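PDB 5V13: AAEL008620-PA odorant-binding protein from Aedes aegypti, which specifically binds juvenile hormone in mosquito hemolymph, as a secreted member of the odorant-binding protein family. Local coordinates for residues B[46-49]-B[50-54]; B[280-283]-B[284-288]. All coordinates share one frame; numbering follows the deposited sequence.

Contact 1. Residues B[46-49]-B[50-54]. With JH3 (methyl (2E,6E)-9-[(2R)-3,3-dimethyloxiran-2-yl]-3,7-dimethylnona-2,6-dienoate), chain E.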
loop_
_atom_site.group_PDB
_atom_site.type_symbol
_atom_site.label_atom_id
_atom_site.label_comp_id
_atom_site.label_asym_id
_atom_site.label_seq_id
_atom_site.Cartn_x
_atom_site.Cartn_y
_atom_site.Cartn_z
ATOM N N GLN B 46 -25.122 11.902 19.838
ATOM C CA GLN B 46 -23.897 11.984 20.626
ATOM C C GLN B 46 -22.721 11.384 19.869
ATOM O O GLN B 46 -21.652 12.002 19.763
ATOM C CB GLN B 46 -24.098 11.289 21.973
ATOM C CG GLN B 46 -24.987 12.071 22.936
ATOM C CD GLN B 46 -24.259 13.230 23.602
ATOM O OE1 GLN B 46 -23.536 13.994 22.953
ATOM N NE2 GLN B 46 -24.440 13.357 24.912
ATOM N N LYS B 47 -22.900 10.180 19.318
ATOM C CA LYS B 47 -21.791 9.539 18.609
ATOM C C LYS B 47 -21.364 10.320 17.369
ATOM O O LYS B 47 -20.188 10.271 16.984
ATOM C CB LYS B 47 -22.159 8.104 18.232
ATOM C CG LYS B 47 -22.302 7.186 19.429
ATOM C CD LYS B 47 -22.794 5.802 19.021
ATOM C CE LYS B 47 -22.854 4.873 20.226
ATOM N NZ LYS B 47 -23.039 3.442 19.837
ATOM N N ILE B 48 -22.291 11.032 16.724
ATOM C CA ILE B 48 -21.909 11.892 15.603
ATOM C C ILE B 48 -21.014 13.032 16.083
ATOM O O ILE B 48 -20.005 13.357 15.444
ATOM C CB ILE B 48 -23.162 12.416 14.874
ATOM C CG1 ILE B 48 -23.837 11.287 14.099
ATOM C CG2 ILE B 48 -22.801 13.558 13.938
ATOM C CD1 ILE B 48 -25.187 11.682 13.513
ATOM N N ASN B 49 -21.361 13.651 17.217
ATOM C CA ASN B 49 -20.482 14.666 17.795
ATOM C C ASN B 49 -19.097 14.107 18.087
ATOM O O ASN B 49 -18.094 14.815 17.944
ATOM C CB ASN B 49 -21.084 15.225 19.081
ATOM C CG ASN B 49 -22.329 16.037 18.828
ATOM O OD1 ASN B 49 -22.417 16.772 17.844
ATOM N ND2 ASN B 49 -23.301 15.912 19.721
ATOM N N TRP B 50 -19.017 12.845 18.519
ATOM C CA TRP B 50 -17.709 12.286 18.844
ATOM C C TRP B 50 -16.860 12.103 17.592
ATOM O O TRP B 50 -15.664 12.422 17.594
ATOM C CB TRP B 50 -17.847 10.951 19.571
ATOM C CG TRP B 50 -18.689 11.004 20.831
ATOM C CD1 TRP B 50 -19.152 12.114 21.467
ATOM C CD2 TRP B 50 -19.179 9.885 21.570
ATOM N NE1 TRP B 50 -19.889 11.755 22.576
ATOM C CE2 TRP B 50 -19.914 10.389 22.662
ATOM C CE3 TRP B 50 -19.040 8.498 21.432
ATOM C CZ2 TRP B 50 -20.546 9.554 23.589
ATOM C CZ3 TRP B 50 -19.664 7.669 22.361
ATOM C CH2 TRP B 50 -20.404 8.201 23.421
ATOM N N VAL B 51 -17.449 11.586 16.511
ATOM C CA VAL B 51 -16.638 11.363 15.312
ATOM C C VAL B 51 -16.251 12.662 14.623
ATOM O O VAL B 51 -15.397 12.638 13.730
ATOM C CB VAL B 51 -17.345 10.431 14.304
ATOM C CG1 VAL B 51 -17.662 9.087 14.944
ATOM C CG2 VAL B 51 -18.610 11.079 13.740
ATOM N N LYS B 52 -16.860 13.789 15.001
ATOM C CA LYS B 52 -16.422 15.120 14.591
ATOM C C LYS B 52 -15.486 15.757 15.614
ATOM O O LYS B 52 -15.266 16.976 15.578
ATOM C CB LYS B 52 -17.627 16.036 14.360
ATOM C CG LYS B 52 -18.519 15.636 13.203
ATOM C CD LYS B 52 -19.786 16.487 13.211
ATOM C CE LYS B 52 -20.766 16.050 12.140
ATOM N NZ LYS B 52 -22.097 16.680 12.366
ATOM N N TRP B 53 -14.970 14.960 16.544
ATOM C CA TRP B 53 -13.951 15.377 17.505
ATOM C C TRP B 53 -14.428 16.462 18.470
ATOM O O TRP B 53 -13.616 17.221 19.008
ATOM C CB TRP B 53 -12.678 15.828 16.786
ATOM C CG TRP B 53 -11.962 14.697 16.113
ATOM C CD1 TRP B 53 -12.238 14.157 14.885
ATOM C CD2 TRP B 53 -10.846 13.966 16.628
ATOM N NE1 TRP B 53 -11.359 13.133 14.610
ATOM C CE2 TRP B 53 -10.490 13.003 15.662
ATOM C CE3 TRP B 53 -10.105 14.038 17.812
ATOM C CZ2 TRP B 53 -9.435 12.109 15.849
ATOM C CZ3 TRP B 53 -9.042 13.161 17.984
ATOM C CH2 TRP B 53 -8.723 12.209 17.014
ATOM N N HIS B 54 -15.722 16.556 18.760
ATOM C CA HIS B 54 -16.184 17.437 19.840
ATOM C C HIS B 54 -17.173 16.712 20.748
ATOM O O HIS B 54 -18.391 16.927 20.677
ATOM C CB HIS B 54 -16.749 18.760 19.303
ATOM C CG HIS B 54 -17.736 18.620 18.186
ATOM N ND1 HIS B 54 -19.078 18.390 18.404
ATOM C CD2 HIS B 54 -17.588 18.738 16.846
ATOM C CE1 HIS B 54 -19.708 18.343 17.243
ATOM N NE2 HIS B 54 -18.826 18.553 16.281
HETATM C C1 JH3 E . -14.241 7.585 14.472
HETATM O O2 JH3 E . -13.829 8.093 13.445
HETATM O O1 JH3 E . -14.906 6.310 14.375
HETATM C CM JH3 E . -14.977 5.671 13.099
HETATM C C2 JH3 E . -14.086 8.173 15.816
HETATM C C3 JH3 E . -13.526 9.344 16.128
HETATM C "C3'" JH3 E . -12.948 10.298 15.120
HETATM C C4 JH3 E . -13.476 9.695 17.596
HETATM C C5 JH3 E . -12.106 10.283 17.923
HETATM C C6 JH3 E . -11.873 10.211 19.415
HETATM C C7 JH3 E . -12.114 11.238 20.242
HETATM C "C7'" JH3 E . -12.680 12.533 19.723
HETATM C C8 JH3 E . -11.831 11.051 21.725
HETATM C C9 JH3 E . -10.730 11.998 22.232
HETATM C CA JH3 E . -9.474 11.956 21.365
HETATM O O3 JH3 E . -8.371 12.707 21.921
HETATM C CB JH3 E . -8.260 11.284 22.004
HETATM C "CB'" JH3 E . -7.359 10.589 20.977
HETATM C CC JH3 E . -8.338 10.760 23.430
HETATM O O HOH W 1 -23.136 17.234 14.867
#
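The last turn of helix 44-51 is closed by W50 N to Q46 O and V51 N to K47 O, and the helix then ends in a Schellman motif, with H54 N bonded to N49 O at 3.1 Å and W53 N to W50 O at 2.8 Å. W53, the C-prime residue, takes a positive phi of 64°.

With CG anti to the carbonyl carbon and beside the backbone N (chi1 -56°), the indole of W50 lies back along the helix. Q46 O and K47 CA lie over one face, toward its rim, K47 CA 4.3 Å from the centroid of the five-membered ring in a CH-pi contact. W50 NE1 is bonded to S61 OG, and Y64 stacks on the ring. K47 runs out extended, its CG 4.0 Å from W50 CZ3, and its ammonium is held by the carbonyls of L37 and S40. On another flank I48 CG2 lies 3.6 Å from K52 NZ, while one water accepts from K52 NZ at 2.8 Å and donates to N49 OD1. The ring of H54 is set with one face over N49 O, and its CE1 comes 3.2 Å from N49 OD1.

Beyond the turn, the W53 indole lays a face against JH3, NE1 3.3 Å from the methyl C3'. The W50 and V51 carbonyls also approach the hormone chain, and V51 CG1 the ester carbon C1. The helix end is thus polar where K52, its water and N49 meet, and largely carbon where W53 meets the hormone.

Contact 2. Residues B[280-283]-B[284-288]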
loop_
_atom_site.group_PDB
_atom_site.type_symbol
_atom_site.label_atom_id
_atom_site.label_comp_id
_atom_site.label_asym_id
_atom_site.label_seq_id
_atom_site.Cartn_x
_atom_site.Cartn_y
_atom_site.Cartn_z
ATOM N N SER B 280 -21.069 10.218 8.916
ATOM C CA SER B 280 -20.579 11.501 9.400
ATOM C C SER B 280 -19.089 11.454 9.682
ATOM O O SER B 280 -18.392 12.459 9.500
ATOM C CB SER B 280 -21.333 11.924 10.655
ATOM O OG SER B 280 -22.614 12.402 10.297
ATOM N N ALA B 281 -18.592 10.311 10.149
ATOM C CA ALA B 281 -17.176 10.201 10.480
ATOM C C ALA B 281 -16.317 10.380 9.237
ATOM O O ALA B 281 -15.304 11.096 9.261
ATOM C CB ALA B 281 -16.887 8.844 11.122
ATOM N N VAL B 282 -16.709 9.726 8.148
ATOM C CA VAL B 282 -15.932 9.772 6.913
ATOM C C VAL B 282 -16.054 11.138 6.258
ATOM O O VAL B 282 -15.063 11.701 5.782
ATOM C CB VAL B 282 -16.389 8.645 5.975
ATOM C CG1 VAL B 282 -15.767 8.811 4.594
ATOM C CG2 VAL B 282 -16.032 7.307 6.577
ATOM N N ASP B 283 -17.272 11.690 6.215
ATOM C CA ASP B 283 -17.461 13.019 5.643
ATOM C C ASP B 283 -16.630 14.061 6.376
ATOM O O ASP B 283 -16.022 14.933 5.742
ATOM C CB ASP B 283 -18.940 13.401 5.665
ATOM C CG ASP B 283 -19.724 12.772 4.524
ATOM O OD1 ASP B 283 -19.177 11.890 3.827
ATOM O OD2 ASP B 283 -20.892 13.166 4.318
ATOM N N PHE B 284 -16.589 13.994 7.714
ATOM C CA PHE B 284 -15.795 14.958 8.473
ATOM C C PHE B 284 -14.308 14.793 8.181
ATOM O O PHE B 284 -13.599 15.777 7.935
ATOM C CB PHE B 284 -16.057 14.803 9.972
ATOM C CG PHE B 284 -15.307 15.779 10.823
ATOM C CD1 PHE B 284 -15.829 17.041 11.068
ATOM C CD2 PHE B 284 -14.091 15.438 11.383
ATOM C CE1 PHE B 284 -15.156 17.942 11.854
ATOM C CE2 PHE B 284 -13.409 16.343 12.168
ATOM C CZ PHE B 284 -13.949 17.601 12.400
ATOM N N ALA B 285 -13.818 13.552 8.227
ATOM C CA ALA B 285 -12.389 13.306 8.056
ATOM C C ALA B 285 -11.925 13.626 6.640
ATOM O O ALA B 285 -10.765 14.002 6.441
ATOM C CB ALA B 285 -12.062 11.853 8.387
ATOM N N ASN B 286 -12.818 13.488 5.654
ATOM C CA ASN B 286 -12.445 13.653 4.252
ATOM C C ASN B 286 -12.344 15.108 3.836
ATOM O O ASN B 286 -11.622 15.426 2.884
ATOM C CB ASN B 286 -13.466 12.969 3.346
ATOM C CG ASN B 286 -13.030 11.602 2.910
ATOM O OD1 ASN B 286 -11.839 11.300 2.880
ATOM N ND2 ASN B 286 -13.994 10.764 2.545
ATOM N N ASN B 287 -13.073 15.994 4.498
ATOM C CA ASN B 287 -13.227 17.356 4.016
ATOM C C ASN B 287 -12.823 18.346 5.095
ATOM O O ASN B 287 -13.554 19.277 5.434
ATOM C CB ASN B 287 -14.662 17.581 3.532
ATOM C CG ASN B 287 -15.099 16.548 2.490
ATOM O OD1 ASN B 287 -14.834 16.694 1.290
ATOM N ND2 ASN B 287 -15.775 15.499 2.949
ATOM N N LEU B 288 -11.632 18.149 5.653
ATOM C CA LEU B 288 -11.060 19.115 6.584
ATOM C C LEU B 288 -10.243 20.162 5.832
ATOM O O LEU B 288 -9.986 21.248 6.352
ATOM C CB LEU B 288 -10.190 18.414 7.630
ATOM C CG LEU B 288 -10.935 17.821 8.829
ATOM C CD1 LEU B 288 -10.046 16.897 9.631
ATOM C CD2 LEU B 288 -11.460 18.933 9.709
#
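D283 O is gripped by two groups of a single residue: N287 ND2 donates to it at 2.9 Å with an N-H...O angle of 166°, and N287 N adds a weak, bent bond at 3.4 Å. The side-chain bond uses a lone pair in the carbonyl plane and also lies close to the plane of the N287 amide, so both flat groups are set for it. With its CG anti to the carbonyl carbon (chi1 -54°), N287 folds its amide back over the turn. The other end of that amide, OD1, is bonded to H96 of a neighbouring subunit, so both polar atoms of the side chain have partners.

Helix 278-286 ends here, N287 being the first residue to leave helical backbone angles, and its side chain supplies a strong bond to D283 O where the backbone bond is weak. Just before it the regular i to i-4 ladder holds, with N286 N bonded to V282 O at 2.9 Å and A285 N to A281 O at 3.1 Å. V282 and N286 run alongside each other, pointing the same way, and bring V282 CG1 within 3.3 Å of N286 ND2.

The helical backbone sets F284 CB 3.3 Å from S280 O. Beyond it, CG lies anti to the backbone N (chi1 -179°), which turns the ring away from 280-283, onto K52 and L141. The methyl of A281 touches the bound hormone, while S280 OG is bonded to E276.

How the contacts relate
Both contacts are C-terminal helix ends, of helix 44-51 and of helix 278-286, far apart in sequence but with centres about 11 Å apart, and they pack directly on each other. V51 CB meets A281 CB at 3.6 Å. The ring of F284 reaches that of W53, with F284 CE2 3.7 Å from W53 CD1. Each contact combines buried and exposed residues, yet the chemistry differs. Contact 1 closes its helix with backbone bonds alone and gives three residues to the hormone pocket. Contact 2 calls on an asparagine side chain, gives the pocket just A281, and faces a neighbouring subunit at its end. The C-terminal helix thus helps to enclose the hormone beside helix 44-51.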